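Local coordinates for protein dimethyl-sulfide monooxygenase (Hyphomicrobium sulfonivorans, PDB 6AK1) that oxidises dimethyl sulfide to methanethiol and formaldehyde with NADH and O2, as the large, FMN-dependent subunit of a two-component flavin monooxygenase, at residues D287-E293 / V372-K377; A238-E242 / T446-A450; L46-D52 / Q423-K427. All coordinates share one frame. Residue numbers count along the deposited sequence, not the author numbering.

Interaction 1 (D287-E293 / V372-K377)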
# COMPACT_ATOMS: atom_id res chain seq x y z
N ASP A 287 26.97 8.02 -7.83
CA ASP A 287 28.13 7.22 -8.24
C ASP A 287 29.08 6.91 -7.08
O ASP A 287 29.81 5.92 -7.16
CB ASP A 287 28.90 7.91 -9.35
CG ASP A 287 29.66 6.92 -10.22
OD1 ASP A 287 29.19 5.77 -10.36
OD2 ASP A 287 30.72 7.28 -10.77
N SER A 288 29.08 7.72 -6.03
CA SER A 288 29.97 7.53 -4.88
C SER A 288 29.23 7.93 -3.61
O SER A 288 28.17 8.57 -3.66
CB SER A 288 31.25 8.37 -5.03
OG SER A 288 30.95 9.75 -4.92
N ASP A 289 29.79 7.54 -2.46
CA ASP A 289 29.22 8.00 -1.20
C ASP A 289 29.25 9.52 -1.14
O ASP A 289 28.33 10.14 -0.59
CB ASP A 289 29.97 7.42 -0.00
CG ASP A 289 29.85 5.90 0.11
OD1 ASP A 289 28.92 5.31 -0.48
OD2 ASP A 289 30.71 5.29 0.78
N GLU A 290 30.30 10.13 -1.70
CA GLU A 290 30.43 11.58 -1.66
C GLU A 290 29.35 12.25 -2.50
O GLU A 290 28.78 13.27 -2.09
CB GLU A 290 31.82 12.02 -2.15
CG GLU A 290 33.03 11.53 -1.35
CD GLU A 290 33.19 10.00 -1.29
OE1 GLU A 290 33.56 9.50 -0.20
OE2 GLU A 290 32.94 9.30 -2.30
N ALA A 291 29.08 11.70 -3.68
CA ALA A 291 28.03 12.24 -4.53
C ALA A 291 26.66 12.03 -3.89
O ALA A 291 25.83 12.95 -3.90
CB ALA A 291 28.08 11.62 -5.92
N ALA A 292 26.42 10.85 -3.32
CA ALA A 292 25.14 10.60 -2.65
C ALA A 292 24.93 11.58 -1.51
O ALA A 292 23.82 12.10 -1.32
CB ALA A 292 25.07 9.17 -2.14
N GLU A 293 25.98 11.88 -0.76
CA GLU A 293 25.85 12.80 0.36
C GLU A 293 25.58 14.22 -0.12
O GLU A 293 24.73 14.92 0.45
CB GLU A 293 27.11 12.72 1.23
CG GLU A 293 27.12 13.68 2.43
CD GLU A 293 25.97 13.43 3.42
OE1 GLU A 293 25.54 12.27 3.59
OE2 GLU A 293 25.50 14.43 4.01
N VAL A 372 21.68 6.72 2.60
CA VAL A 372 22.48 7.57 1.72
C VAL A 372 23.82 6.89 1.47
O VAL A 372 24.49 6.47 2.42
CB VAL A 372 22.68 8.97 2.34
CG1 VAL A 372 23.56 9.84 1.47
CG2 VAL A 372 21.34 9.64 2.60
N GLY A 373 24.21 6.76 0.21
CA GLY A 373 25.48 6.15 -0.12
C GLY A 373 25.59 5.85 -1.60
O GLY A 373 24.63 6.01 -2.36
N GLY A 374 26.80 5.43 -1.99
CA GLY A 374 27.02 4.90 -3.32
C GLY A 374 26.51 3.48 -3.43
O GLY A 374 25.96 2.90 -2.49
N PRO A 375 26.70 2.88 -4.61
CA PRO A 375 26.08 1.56 -4.88
C PRO A 375 26.48 0.46 -3.89
O PRO A 375 25.61 -0.32 -3.47
CB PRO A 375 26.55 1.23 -6.30
CG PRO A 375 26.83 2.58 -6.91
CD PRO A 375 27.39 3.41 -5.80
N GLN A 376 27.75 0.37 -3.51
CA GLN A 376 28.20 -0.68 -2.59
C GLN A 376 27.56 -0.53 -1.22
O GLN A 376 26.97 -1.48 -0.68
CB GLN A 376 29.73 -0.67 -2.45
CG GLN A 376 30.50 -0.99 -3.71
CD GLN A 376 29.96 -2.20 -4.42
OE1 GLN A 376 29.80 -3.27 -3.82
NE2 GLN A 376 29.63 -2.04 -5.70
N LYS A 377 27.68 0.66 -0.62
CA LYS A 377 27.14 0.88 0.71
C LYS A 377 25.62 0.74 0.71
O LYS A 377 25.04 0.20 1.66
CB LYS A 377 27.56 2.26 1.22
CG LYS A 377 26.86 2.73 2.49
CD LYS A 377 27.30 4.16 2.81
CE LYS A 377 26.91 4.62 4.21
NZ LYS A 377 25.45 4.89 4.32
O HOH W 1 29.63 2.99 -1.73

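Interaction 2 (A238-E242 / T446-A450)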
# COMPACT_ATOMS: atom_id res chain seq x y z
N ALA A 238 -2.35 -10.17 9.99
CA ALA A 238 -1.74 -11.48 9.75
C ALA A 238 -2.71 -12.47 9.11
O ALA A 238 -2.29 -13.36 8.37
CB ALA A 238 -1.20 -12.04 11.07
N SER A 239 -4.01 -12.35 9.40
CA SER A 239 -4.96 -13.25 8.75
C SER A 239 -5.11 -12.95 7.26
O SER A 239 -5.19 -13.88 6.45
CB SER A 239 -6.33 -13.15 9.44
OG SER A 239 -6.19 -13.34 10.83
N ASN A 240 -5.11 -11.68 6.86
CA ASN A 240 -5.52 -11.35 5.49
C ASN A 240 -4.38 -10.96 4.56
O ASN A 240 -4.49 -11.21 3.36
CB ASN A 240 -6.54 -10.20 5.51
CG ASN A 240 -7.83 -10.60 6.17
OD1 ASN A 240 -8.65 -11.30 5.57
ND2 ASN A 240 -8.02 -10.17 7.41
N ALA A 241 -3.31 -10.36 5.08
CA ALA A 241 -2.31 -9.73 4.22
C ALA A 241 -1.55 -10.77 3.40
O ALA A 241 -1.10 -11.79 3.92
CB ALA A 241 -1.32 -8.92 5.07
N GLU A 242 -1.43 -10.50 2.10
CA GLU A 242 -0.42 -11.18 1.30
C GLU A 242 0.85 -10.37 1.16
O GLU A 242 1.93 -10.95 1.02
CB GLU A 242 -0.99 -11.52 -0.08
CG GLU A 242 -2.27 -12.35 -0.00
CD GLU A 242 -2.93 -12.58 -1.36
OE1 GLU A 242 -2.64 -13.61 -2.00
OE2 GLU A 242 -3.73 -11.71 -1.78
N THR A 446 -4.85 -21.77 2.36
CA THR A 446 -4.84 -21.32 3.75
C THR A 446 -5.24 -19.85 3.90
O THR A 446 -5.34 -19.37 5.03
CB THR A 446 -3.46 -21.53 4.39
OG1 THR A 446 -2.49 -20.72 3.73
CG2 THR A 446 -3.04 -23.01 4.31
N HIS A 447 -5.44 -19.13 2.78
CA HIS A 447 -5.86 -17.73 2.91
C HIS A 447 -7.35 -17.68 3.21
O HIS A 447 -8.11 -18.49 2.69
CB HIS A 447 -5.57 -16.96 1.62
CG HIS A 447 -5.80 -15.49 1.73
ND1 HIS A 447 -7.06 -14.92 1.65
CD2 HIS A 447 -4.94 -14.46 1.96
CE1 HIS A 447 -6.96 -13.62 1.82
NE2 HIS A 447 -5.69 -13.31 2.02
N PRO A 448 -7.80 -16.75 4.07
CA PRO A 448 -9.23 -16.74 4.44
C PRO A 448 -10.17 -16.57 3.27
O PRO A 448 -11.33 -17.01 3.36
CB PRO A 448 -9.33 -15.57 5.43
CG PRO A 448 -8.09 -14.74 5.20
CD PRO A 448 -7.03 -15.71 4.77
N ALA A 449 -9.73 -15.97 2.16
CA ALA A 449 -10.58 -15.87 0.98
C ALA A 449 -10.87 -17.23 0.36
O ALA A 449 -11.95 -17.43 -0.23
CB ALA A 449 -9.92 -14.95 -0.06
N ALA A 450 -9.95 -18.19 0.50
CA ALA A 450 -10.10 -19.49 -0.14
C ALA A 450 -11.29 -20.29 0.41
O ALA A 450 -11.76 -21.21 -0.26
CB ALA A 450 -8.82 -20.31 0.03

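Interaction 3 (L46-D52 / Q423-K427)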
# COMPACT_ATOMS: atom_id res chain seq x y z
N LEU A 46 9.23 2.22 -14.17
CA LEU A 46 9.31 1.07 -13.27
C LEU A 46 9.59 -0.23 -14.01
O LEU A 46 10.26 -1.11 -13.47
CB LEU A 46 8.02 0.94 -12.45
CG LEU A 46 7.75 2.03 -11.39
CD1 LEU A 46 6.64 1.61 -10.47
CD2 LEU A 46 8.98 2.32 -10.59
N GLU A 47 9.09 -0.39 -15.25
CA GLU A 47 9.35 -1.64 -15.96
C GLU A 47 10.76 -1.69 -16.54
O GLU A 47 11.34 -2.77 -16.66
CB GLU A 47 8.32 -1.87 -17.08
CG GLU A 47 6.96 -2.14 -16.54
CD GLU A 47 6.06 -2.96 -17.45
OE1 GLU A 47 6.16 -2.86 -18.70
OE2 GLU A 47 5.23 -3.71 -16.91
N ARG A 48 11.33 -0.54 -16.88
CA ARG A 48 12.74 -0.50 -17.27
C ARG A 48 13.63 -1.11 -16.19
O ARG A 48 14.66 -1.71 -16.50
CB ARG A 48 13.16 0.94 -17.59
CG ARG A 48 14.60 1.09 -18.07
CD ARG A 48 14.94 2.52 -18.44
NE ARG A 48 15.11 3.42 -17.29
CZ ARG A 48 16.27 3.62 -16.67
NH1 ARG A 48 17.36 2.97 -17.06
NH2 ARG A 48 16.34 4.47 -15.65
N GLY A 49 13.23 -0.99 -14.93
CA GLY A 49 13.96 -1.58 -13.83
C GLY A 49 13.35 -2.83 -13.24
O GLY A 49 13.83 -3.30 -12.21
N CYS A 50 12.29 -3.38 -13.86
CA CYS A 50 11.63 -4.62 -13.42
C CYS A 50 11.16 -4.54 -11.97
O CYS A 50 11.18 -5.53 -11.23
CB CYS A 50 12.54 -5.84 -13.64
SG CYS A 50 12.86 -6.28 -15.37
N PHE A 51 10.73 -3.35 -11.54
CA PHE A 51 10.10 -3.22 -10.23
C PHE A 51 8.84 -4.07 -10.16
O PHE A 51 8.12 -4.26 -11.15
CB PHE A 51 9.75 -1.75 -9.95
CG PHE A 51 10.85 -0.96 -9.27
CD1 PHE A 51 12.17 -1.06 -9.69
CD2 PHE A 51 10.55 -0.11 -8.21
CE1 PHE A 51 13.17 -0.32 -9.07
CE2 PHE A 51 11.54 0.64 -7.59
CZ PHE A 51 12.86 0.54 -8.02
N ASP A 52 8.54 -4.58 -8.96
CA ASP A 52 7.36 -5.42 -8.81
C ASP A 52 6.07 -4.61 -8.87
O ASP A 52 5.09 -5.07 -9.47
CB ASP A 52 7.45 -6.19 -7.50
CG ASP A 52 8.53 -7.26 -7.54
OD1 ASP A 52 9.69 -6.94 -7.19
OD2 ASP A 52 8.24 -8.41 -7.96
N GLN A 423 15.60 -9.31 -9.89
CA GLN A 423 15.27 -9.94 -11.17
C GLN A 423 15.64 -9.02 -12.33
O GLN A 423 15.62 -7.80 -12.21
CB GLN A 423 13.78 -10.30 -11.24
CG GLN A 423 12.83 -9.09 -11.13
CD GLN A 423 11.36 -9.49 -10.99
OE1 GLN A 423 11.03 -10.66 -10.74
NE2 GLN A 423 10.46 -8.52 -11.17
N ASP A 424 15.98 -9.63 -13.47
CA ASP A 424 16.21 -8.85 -14.68
C ASP A 424 15.17 -9.13 -15.74
O ASP A 424 15.35 -8.73 -16.90
CB ASP A 424 17.62 -9.09 -15.23
CG ASP A 424 17.88 -10.54 -15.57
OD1 ASP A 424 16.92 -11.32 -15.75
OD2 ASP A 424 19.07 -10.90 -15.67
N SER A 425 14.10 -9.84 -15.38
CA SER A 425 12.92 -9.97 -16.22
C SER A 425 11.77 -10.39 -15.30
O SER A 425 11.97 -10.67 -14.12
CB SER A 425 13.13 -10.97 -17.36
OG SER A 425 13.11 -12.29 -16.88
N TYR A 426 10.57 -10.41 -15.86
CA TYR A 426 9.37 -10.66 -15.08
C TYR A 426 8.93 -12.12 -15.19
O TYR A 426 9.00 -12.72 -16.26
CB TYR A 426 8.24 -9.75 -15.54
CG TYR A 426 8.34 -8.32 -15.08
CD1 TYR A 426 7.95 -7.97 -13.80
CD2 TYR A 426 8.76 -7.31 -15.94
CE1 TYR A 426 7.98 -6.66 -13.37
CE2 TYR A 426 8.79 -5.98 -15.54
CZ TYR A 426 8.40 -5.67 -14.23
OH TYR A 426 8.41 -4.39 -13.77
N LYS A 427 8.48 -12.66 -14.07
CA LYS A 427 7.80 -13.95 -14.07
C LYS A 427 6.42 -13.78 -14.69
O LYS A 427 5.71 -12.82 -14.36
CB LYS A 427 7.72 -14.47 -12.63
CG LYS A 427 7.17 -15.87 -12.45
CD LYS A 427 7.21 -16.28 -10.97
CE LYS A 427 6.59 -17.65 -10.73
NZ LYS A 427 6.56 -18.02 -9.28
O HOH W 2 7.38 -9.13 -10.52

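Interaction 1 (D287-E293 / V372-K377)
One direct hydrogen bond joins the two segments: Gly374 N donates to Asp289 OD1 at 2.6 Å, with an N-H...O angle of 168°, so it is short and nearly linear. Asp289 OD1 also accepts a hydrogen bond from a water 2.7 Å away, and that water accepts a longer bond of 3.2 Å from Lys377 N. Asp289 OD1 thus serves, directly and through water, two amides at the start of helix 375-388.

Polar contacts within each segment hold these ends in shape. Ser288, the N-cap of helix 289-300, accepts from Ala291 N at its OG (3.0 Å, 163°). The largely extended side chain of Lys377 runs back to place NZ 2.7 Å from Val372 O, to which it donates.

Apolar packing is modest, with Ala292 CB 4.0 Å from Val372 CG1. Van der Waals contacts of carbon with backbone oxygen add to it: Ala292 CB lies 3.2 Å from Gly373 O, and Pro375 CD 3.7 Å from Asp287 O. The backbones come very close, with CA atoms 4.2 Å apart for Ser288 and Gly374; an ideal CB on Gly374 would sit only 3.1 Å from Ser288 C and from Asp289 N.

Strands 276-284 and 370-372 are parallel neighbours, and each leads into one of these helices. The arrangement is that of adjacent beta-to-alpha turns in a TIM barrel, here with the N-cap residues Ser288 and Gly374 side by side.

Interaction 2 (A238-E242 / T446-A450)
Ser239, near the end of helix 232-240, meets the second segment through its backbone: its O lies 3.1 Å from Pro448 CD, against the proline ring. At the last helical residue, Asn240 O accepts from His447 NE2 at 2.8 Å with an N-H...O angle of 147°, and lies at the edge of the imidazole, near its plane. The Asn240 side chain touches Pro448, OD1 to CG at 3.5 Å, while OD1 is hydrogen-bonded to Tyr169 of helix 157-174. Beyond Ala241, where the chain leaves helical geometry, Glu242 CG approaches His447 CD2 at 3.9 Å; its carboxylate forms a salt bridge with Arg432.

Across the ring, His447 ND1 accepts from Ala449 N at 2.9 Å and 166°. With NE2 donating and ND1 accepting, the imidazole is used at both nitrogens, which is consistent with a neutral ring protonated on NE2 that ties the C-terminal loop to the end of a barrel helix.

Interaction 3 (L46-D52 / Q423-K427)
Tyr426 OH donates to Phe51 O at 2.6 Å, the shortest approach between the segments. Beside it, Gln423 NE2 donates to Cys50 O at 3.1 Å with an N-H...O angle of 163°, so two consecutive carbonyls accept hydrogen bonds from side chains of the later loop. A water extends the polar set, donating to Asp52 OD2 at 2.8 Å and accepting from Gln423 NE2 at 3.2 Å; that carboxylate also forms a salt bridge with Arg4.

The carbonyls are presented by a Schellman motif that closes helix 36-48. Phe51 N bonds Leu46 O at 3.0 Å, Cys50 N bonds Glu47 O at 3.0 Å, and Cys50, the C' residue, has the expected positive phi of 56°.

Packing centres on Cys50 and Tyr426. Cys50 CB lies over one face of the Tyr426 ring, and Cys50 SG is 4.6 Å from the centroid of that ring, 32° off the normal, an oblique sulfur-aromatic contact. Cys50 SG also lies 3.7 Å from Asp424 C, and Tyr426 OH lies 3.6 Å from Glu47 CA.

Around this core, Cys50 and Asp424 touch Arg417 of helix 403-418, and the Tyr426 ring stacks with His98, just before strand 100-106. Asp52 leads into strand 53-57 and packs on strand 6-12 and on Leu435 of helix 431-435.

All three contacts border the parallel barrel sheet without touching one another. Interactions 1 and 3 have centres 23 Å apart, interactions 1 and 2 40 Å. Interaction 1 joins two neighbouring beta-alpha units within the luciferase-like domain. Interactions 2 and 3 instead fasten the chain following helix 403-418 to the ends of helices 232-240 and 36-48, with helix 431-435 between their later segments. Along the sequence interaction 1 is nested inside both other loops, while interactions 2 and 3 cross. The chain after helix 403-418 is thus held against the barrel at, among other places, these two sites, whose centres are 26 Å apart; at interaction 2, Asn240 lies about 8 Å, side chain to side chain, from Tyr158, a probable FMN-binding residue.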